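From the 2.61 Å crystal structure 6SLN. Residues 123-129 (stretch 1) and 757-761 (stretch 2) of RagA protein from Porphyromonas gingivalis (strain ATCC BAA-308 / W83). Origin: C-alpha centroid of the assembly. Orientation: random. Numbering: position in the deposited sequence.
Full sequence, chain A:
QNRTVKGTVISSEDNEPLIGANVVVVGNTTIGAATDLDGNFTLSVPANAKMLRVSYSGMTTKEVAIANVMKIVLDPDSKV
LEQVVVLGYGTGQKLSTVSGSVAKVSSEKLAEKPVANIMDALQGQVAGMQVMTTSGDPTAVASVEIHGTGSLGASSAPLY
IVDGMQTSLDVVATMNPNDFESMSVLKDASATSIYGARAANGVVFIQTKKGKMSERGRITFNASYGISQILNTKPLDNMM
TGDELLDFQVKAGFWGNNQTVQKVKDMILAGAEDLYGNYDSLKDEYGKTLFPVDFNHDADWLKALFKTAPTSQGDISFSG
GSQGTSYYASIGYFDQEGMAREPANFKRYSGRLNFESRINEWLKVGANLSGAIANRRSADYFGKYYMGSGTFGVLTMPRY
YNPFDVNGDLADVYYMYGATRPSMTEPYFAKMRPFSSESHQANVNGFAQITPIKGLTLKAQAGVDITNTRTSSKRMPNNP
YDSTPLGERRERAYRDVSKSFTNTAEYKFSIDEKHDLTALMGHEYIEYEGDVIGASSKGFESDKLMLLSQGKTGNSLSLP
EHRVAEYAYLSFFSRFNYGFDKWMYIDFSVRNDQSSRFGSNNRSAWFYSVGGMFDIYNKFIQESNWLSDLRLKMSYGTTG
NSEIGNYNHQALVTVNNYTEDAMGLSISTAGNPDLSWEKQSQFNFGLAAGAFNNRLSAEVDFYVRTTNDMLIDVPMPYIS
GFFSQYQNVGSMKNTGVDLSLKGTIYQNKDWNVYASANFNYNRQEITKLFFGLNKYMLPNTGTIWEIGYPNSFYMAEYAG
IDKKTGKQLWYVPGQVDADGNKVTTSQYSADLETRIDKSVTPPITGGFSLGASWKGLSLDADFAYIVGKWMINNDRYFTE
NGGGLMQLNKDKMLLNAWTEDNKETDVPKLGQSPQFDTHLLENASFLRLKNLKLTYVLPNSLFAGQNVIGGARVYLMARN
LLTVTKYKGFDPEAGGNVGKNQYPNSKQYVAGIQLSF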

ATOM      1  N   GLN A 123     -34.403  15.730 -10.375  1.00 61.13           N
ATOM      2  CA  GLN A 123     -34.437  16.998 -11.085  1.00 52.10           C
ATOM      3  C   GLN A 123     -35.830  17.255 -11.624  1.00 52.61           C
ATOM      4  O   GLN A 123     -36.366  16.447 -12.388  1.00 61.50           O
ATOM      5  CB  GLN A 123     -33.431  16.994 -12.220  1.00 47.23           C
ATOM      6  CG  GLN A 123     -33.048  18.370 -12.643  1.00 47.82           C
ATOM      7  CD  GLN A 123     -32.252  18.376 -13.916  1.00 55.17           C
ATOM      8  OE1 GLN A 123     -32.608  17.701 -14.880  1.00 67.33           O
ATOM      9  NE2 GLN A 123     -31.158  19.132 -13.930  1.00 51.81           N
ATOM     10  N   GLY A 124     -36.427  18.363 -11.194  1.00 51.37           N
ATOM     11  CA  GLY A 124     -37.764  18.728 -11.603  1.00 47.40           C
ATOM     12  C   GLY A 124     -38.894  18.103 -10.818  1.00 50.09           C
ATOM     13  O   GLY A 124     -40.057  18.348 -11.156  1.00 59.87           O
ATOM     14  N   GLN A 125     -38.606  17.327  -9.768  1.00 44.26           N
ATOM     15  CA  GLN A 125     -39.637  16.553  -9.084  1.00 55.63           C
ATOM     16  C   GLN A 125     -40.075  17.147  -7.747  1.00 59.30           C
ATOM     17  O   GLN A 125     -41.189  16.858  -7.287  1.00 52.89           O
ATOM     18  CB  GLN A 125     -39.147  15.114  -8.859  1.00 58.42           C
ATOM     19  CG  GLN A 125     -38.879  14.334 -10.141  1.00 51.21           C
ATOM     20  CD  GLN A 125     -40.106  14.235 -11.019  1.00 59.26           C
ATOM     21  OE1 GLN A 125     -41.169  13.806 -10.574  1.00 61.30           O
ATOM     22  NE2 GLN A 125     -39.966  14.636 -12.278  1.00 69.54           N
ATOM     23  N   VAL A 126     -39.245  17.964  -7.108  1.00 61.21           N
ATOM     24  CA  VAL A 126     -39.580  18.509  -5.800  1.00 62.37           C
ATOM     25  C   VAL A 126     -39.376  20.020  -5.804  1.00 57.90           C
ATOM     26  O   VAL A 126     -38.276  20.504  -6.095  1.00 58.94           O
ATOM     27  CB  VAL A 126     -38.746  17.855  -4.689  1.00 70.26           C
ATOM     28  CG1 VAL A 126     -39.093  18.469  -3.344  1.00 75.07           C
ATOM     29  CG2 VAL A 126     -38.985  16.359  -4.664  1.00 70.76           C
ATOM     30  N   ALA A 127     -40.425  20.757  -5.448  1.00 57.56           N
ATOM     31  CA  ALA A 127     -40.365  22.215  -5.394  1.00 56.24           C
ATOM     32  C   ALA A 127     -39.281  22.676  -4.430  1.00 57.47           C
ATOM     33  O   ALA A 127     -39.254  22.256  -3.272  1.00 58.48           O
ATOM     34  CB  ALA A 127     -41.724  22.780  -4.966  1.00 51.44           C
ATOM     35  N   GLY A 128     -38.388  23.536  -4.913  1.00 53.21           N
ATOM     36  CA  GLY A 128     -37.348  24.109  -4.097  1.00 42.92           C
ATOM     37  C   GLY A 128     -36.047  23.337  -4.080  1.00 48.95           C
ATOM     38  O   GLY A 128     -35.068  23.815  -3.487  1.00 50.35           O
ATOM     39  N   MET A 129     -35.992  22.163  -4.699  1.00 45.48           N
ATOM     40  CA  MET A 129     -34.779  21.352  -4.692  1.00 48.02           C
ATOM     41  C   MET A 129     -34.148  21.419  -6.076  1.00 46.56           C
ATOM     42  O   MET A 129     -34.783  21.030  -7.064  1.00 47.12           O
ATOM     43  CB  MET A 129     -35.089  19.912  -4.287  1.00 46.78           C
ATOM     44  CG  MET A 129     -33.882  19.003  -4.221  1.00 52.06           C
ATOM     45  SD  MET A 129     -34.381  17.269  -4.055  1.00 63.62           S
ATOM     46  CE  MET A 129     -33.484  16.822  -2.581  1.00 74.18           C
ATOM     47  N   ALA A 757     -47.169  19.410 -11.390  1.00 61.81           N
ATOM     48  CA  ALA A 757     -46.418  20.616 -11.688  1.00 63.46           C
ATOM     49  C   ALA A 757     -45.545  20.955 -10.493  1.00 66.54           C
ATOM     50  O   ALA A 757     -45.730  20.436  -9.393  1.00 76.65           O
ATOM     51  CB  ALA A 757     -47.354  21.783 -12.030  1.00 67.85           C
ATOM     52  N   ASN A 758     -44.604  21.861 -10.705  1.00 68.00           N
ATOM     53  CA  ASN A 758     -43.533  22.031  -9.736  1.00 73.60           C
ATOM     54  C   ASN A 758     -42.755  23.308 -10.024  1.00 69.73           C
ATOM     55  O   ASN A 758     -42.359  23.545 -11.170  1.00 71.14           O
ATOM     56  CB  ASN A 758     -42.637  20.793  -9.795  1.00 78.73           C
ATOM     57  CG  ASN A 758     -41.512  20.854  -8.839  1.00 80.53           C
ATOM     58  OD1 ASN A 758     -41.644  20.429  -7.701  1.00 98.45           O
ATOM     59  ND2 ASN A 758     -40.378  21.369  -9.288  1.00 69.87           N
ATOM     60  N   PHE A 759     -42.529  24.143  -9.012  1.00 62.25           N
ATOM     61  CA  PHE A 759     -41.865  25.415  -9.275  1.00 59.89           C
ATOM     62  C   PHE A 759     -41.282  26.001  -7.994  1.00 60.49           C
ATOM     63  O   PHE A 759     -41.885  25.893  -6.924  1.00 62.57           O
ATOM     64  CB  PHE A 759     -42.835  26.427  -9.906  1.00 50.69           C
ATOM     65  CG  PHE A 759     -42.258  27.806 -10.047  1.00 56.48           C
ATOM     66  CD1 PHE A 759     -41.616  28.182 -11.218  1.00 57.38           C
ATOM     67  CD2 PHE A 759     -42.351  28.730  -9.016  1.00 59.25           C
ATOM     68  CE1 PHE A 759     -41.076  29.449 -11.359  1.00 55.31           C
ATOM     69  CE2 PHE A 759     -41.810  30.000  -9.151  1.00 59.97           C
ATOM     70  CZ  PHE A 759     -41.175  30.363 -10.327  1.00 54.02           C
ATOM     71  N   ASN A 760     -40.122  26.651  -8.127  1.00 58.26           N
ATOM     72  CA  ASN A 760     -39.564  27.489  -7.070  1.00 53.89           C
ATOM     73  C   ASN A 760     -38.820  28.664  -7.684  1.00 56.42           C
ATOM     74  O   ASN A 760     -38.051  28.489  -8.632  1.00 58.22           O
ATOM     75  CB  ASN A 760     -38.612  26.712  -6.160  1.00 52.24           C
ATOM     76  CG  ASN A 760     -37.681  27.633  -5.344  1.00 56.36           C
ATOM     77  OD1 ASN A 760     -36.565  27.953  -5.764  1.00 54.35           O
ATOM     78  ND2 ASN A 760     -38.142  28.049  -4.170  1.00 56.99           N
ATOM     79  N   TYR A 761     -39.051  29.855  -7.138  1.00 52.48           N
ATOM     80  CA  TYR A 761     -38.183  30.999  -7.361  1.00 55.69           C
ATOM     81  C   TYR A 761     -37.331  31.240  -6.117  1.00 60.25           C
ATOM     82  O   TYR A 761     -37.779  31.008  -4.991  1.00 60.75           O
ATOM     83  CB  TYR A 761     -38.992  32.258  -7.679  1.00 57.63           C
ATOM     84  CG  TYR A 761     -38.117  33.479  -7.863  1.00 57.02           C
ATOM     85  CD1 TYR A 761     -37.379  33.648  -9.020  1.00 53.92           C
ATOM     86  CD2 TYR A 761     -38.014  34.449  -6.872  1.00 55.87           C
ATOM     87  CE1 TYR A 761     -36.572  34.746  -9.197  1.00 57.93           C
ATOM     88  CE2 TYR A 761     -37.199  35.557  -7.040  1.00 57.04           C
ATOM     89  CZ  TYR A 761     -36.480  35.700  -8.210  1.00 63.10           C
ATOM     90  OH  TYR A 761     -35.657  36.792  -8.408  1.00 68.88           O
TER
HETATM   91  O   HOH W   1     -37.840  21.180  -9.244  1.00 38.52           O

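The contact joins a loop, residues 123-129, to a strand, residues 757-761, that lie more than 600 positions apart in the same chain. It is small, burying 251 Å² summed over both sides, and no direct hydrogen bond crosses it. Its register is described by two close CA pairs: Ala-127 CA lies 5.2 Å from Phe-759 CA, and Gly-128 CA lies 5.0 Å from Asn-760 CA. Along the strand, the CA-to-CB bonds of Asn-758 and Asn-760 point toward the loop and that of Phe-759 points away, the alternation expected of an extended chain.

Polar approaches centre on Asn-758, which has the largest area covered by the other stretch, 85 Å². With chi1 at -180° (t), its amide reaches the backbone around Val-126 and Ala-127. Asn-758 OD1 lies 2.6 Å from Ala-127 N, a distance that alone would suggest a strong hydrogen bond, but the angle is poor and the pair does not qualify. Asn-758 OD1 is also 3.0 Å from Val-126 C and 3.5 Å from Val-126 N, the latter again at a poor angle. OD1 therefore sits against the peptide linking Val-126 to Ala-127, close to its carbonyl carbon as well as its nitrogen.

The one hydrogen-bonded link is indirect. Water 1 donates to Val-126 O at 3.3 Å and accepts from Asn-758 ND2 at 2.5 Å, the latter bond being weak despite its short length. Val-126 O also accepts from Met-129 N at 3.1 Å, the bond that closes the type II turn from Val-126 to Met-129. One carbonyl thus serves both the turn and the water bridge.

Van der Waals contacts of carbon with polar atoms fall mainly on the turn's two central residues. Ala-127 CB is 3.6 Å from Asn-758 OD1 and 3.7 Å from Phe-759 O, so its methyl meets oxygens of two successive strand residues. Asn-760 CB approaches the next loop residue, lying 3.4 Å from Gly-128 N, while Asn-760 ND2 is hydrogen-bonded elsewhere in the structure.

Backbone conformation accounts for the glycines. Gly-128, at phi/psi 91/-6, occupies the third position of the type II turn, and Gly-124 has similar angles, 84/4. At either site a CB would be jammed against the carbonyl oxygen of the preceding residue, which by itself calls for glycine. An ideal CB on Gly-128 would be 4.1 Å from Asn-760 ND2, so the local backbone, rather than that neighbour, supplies the clear constraint.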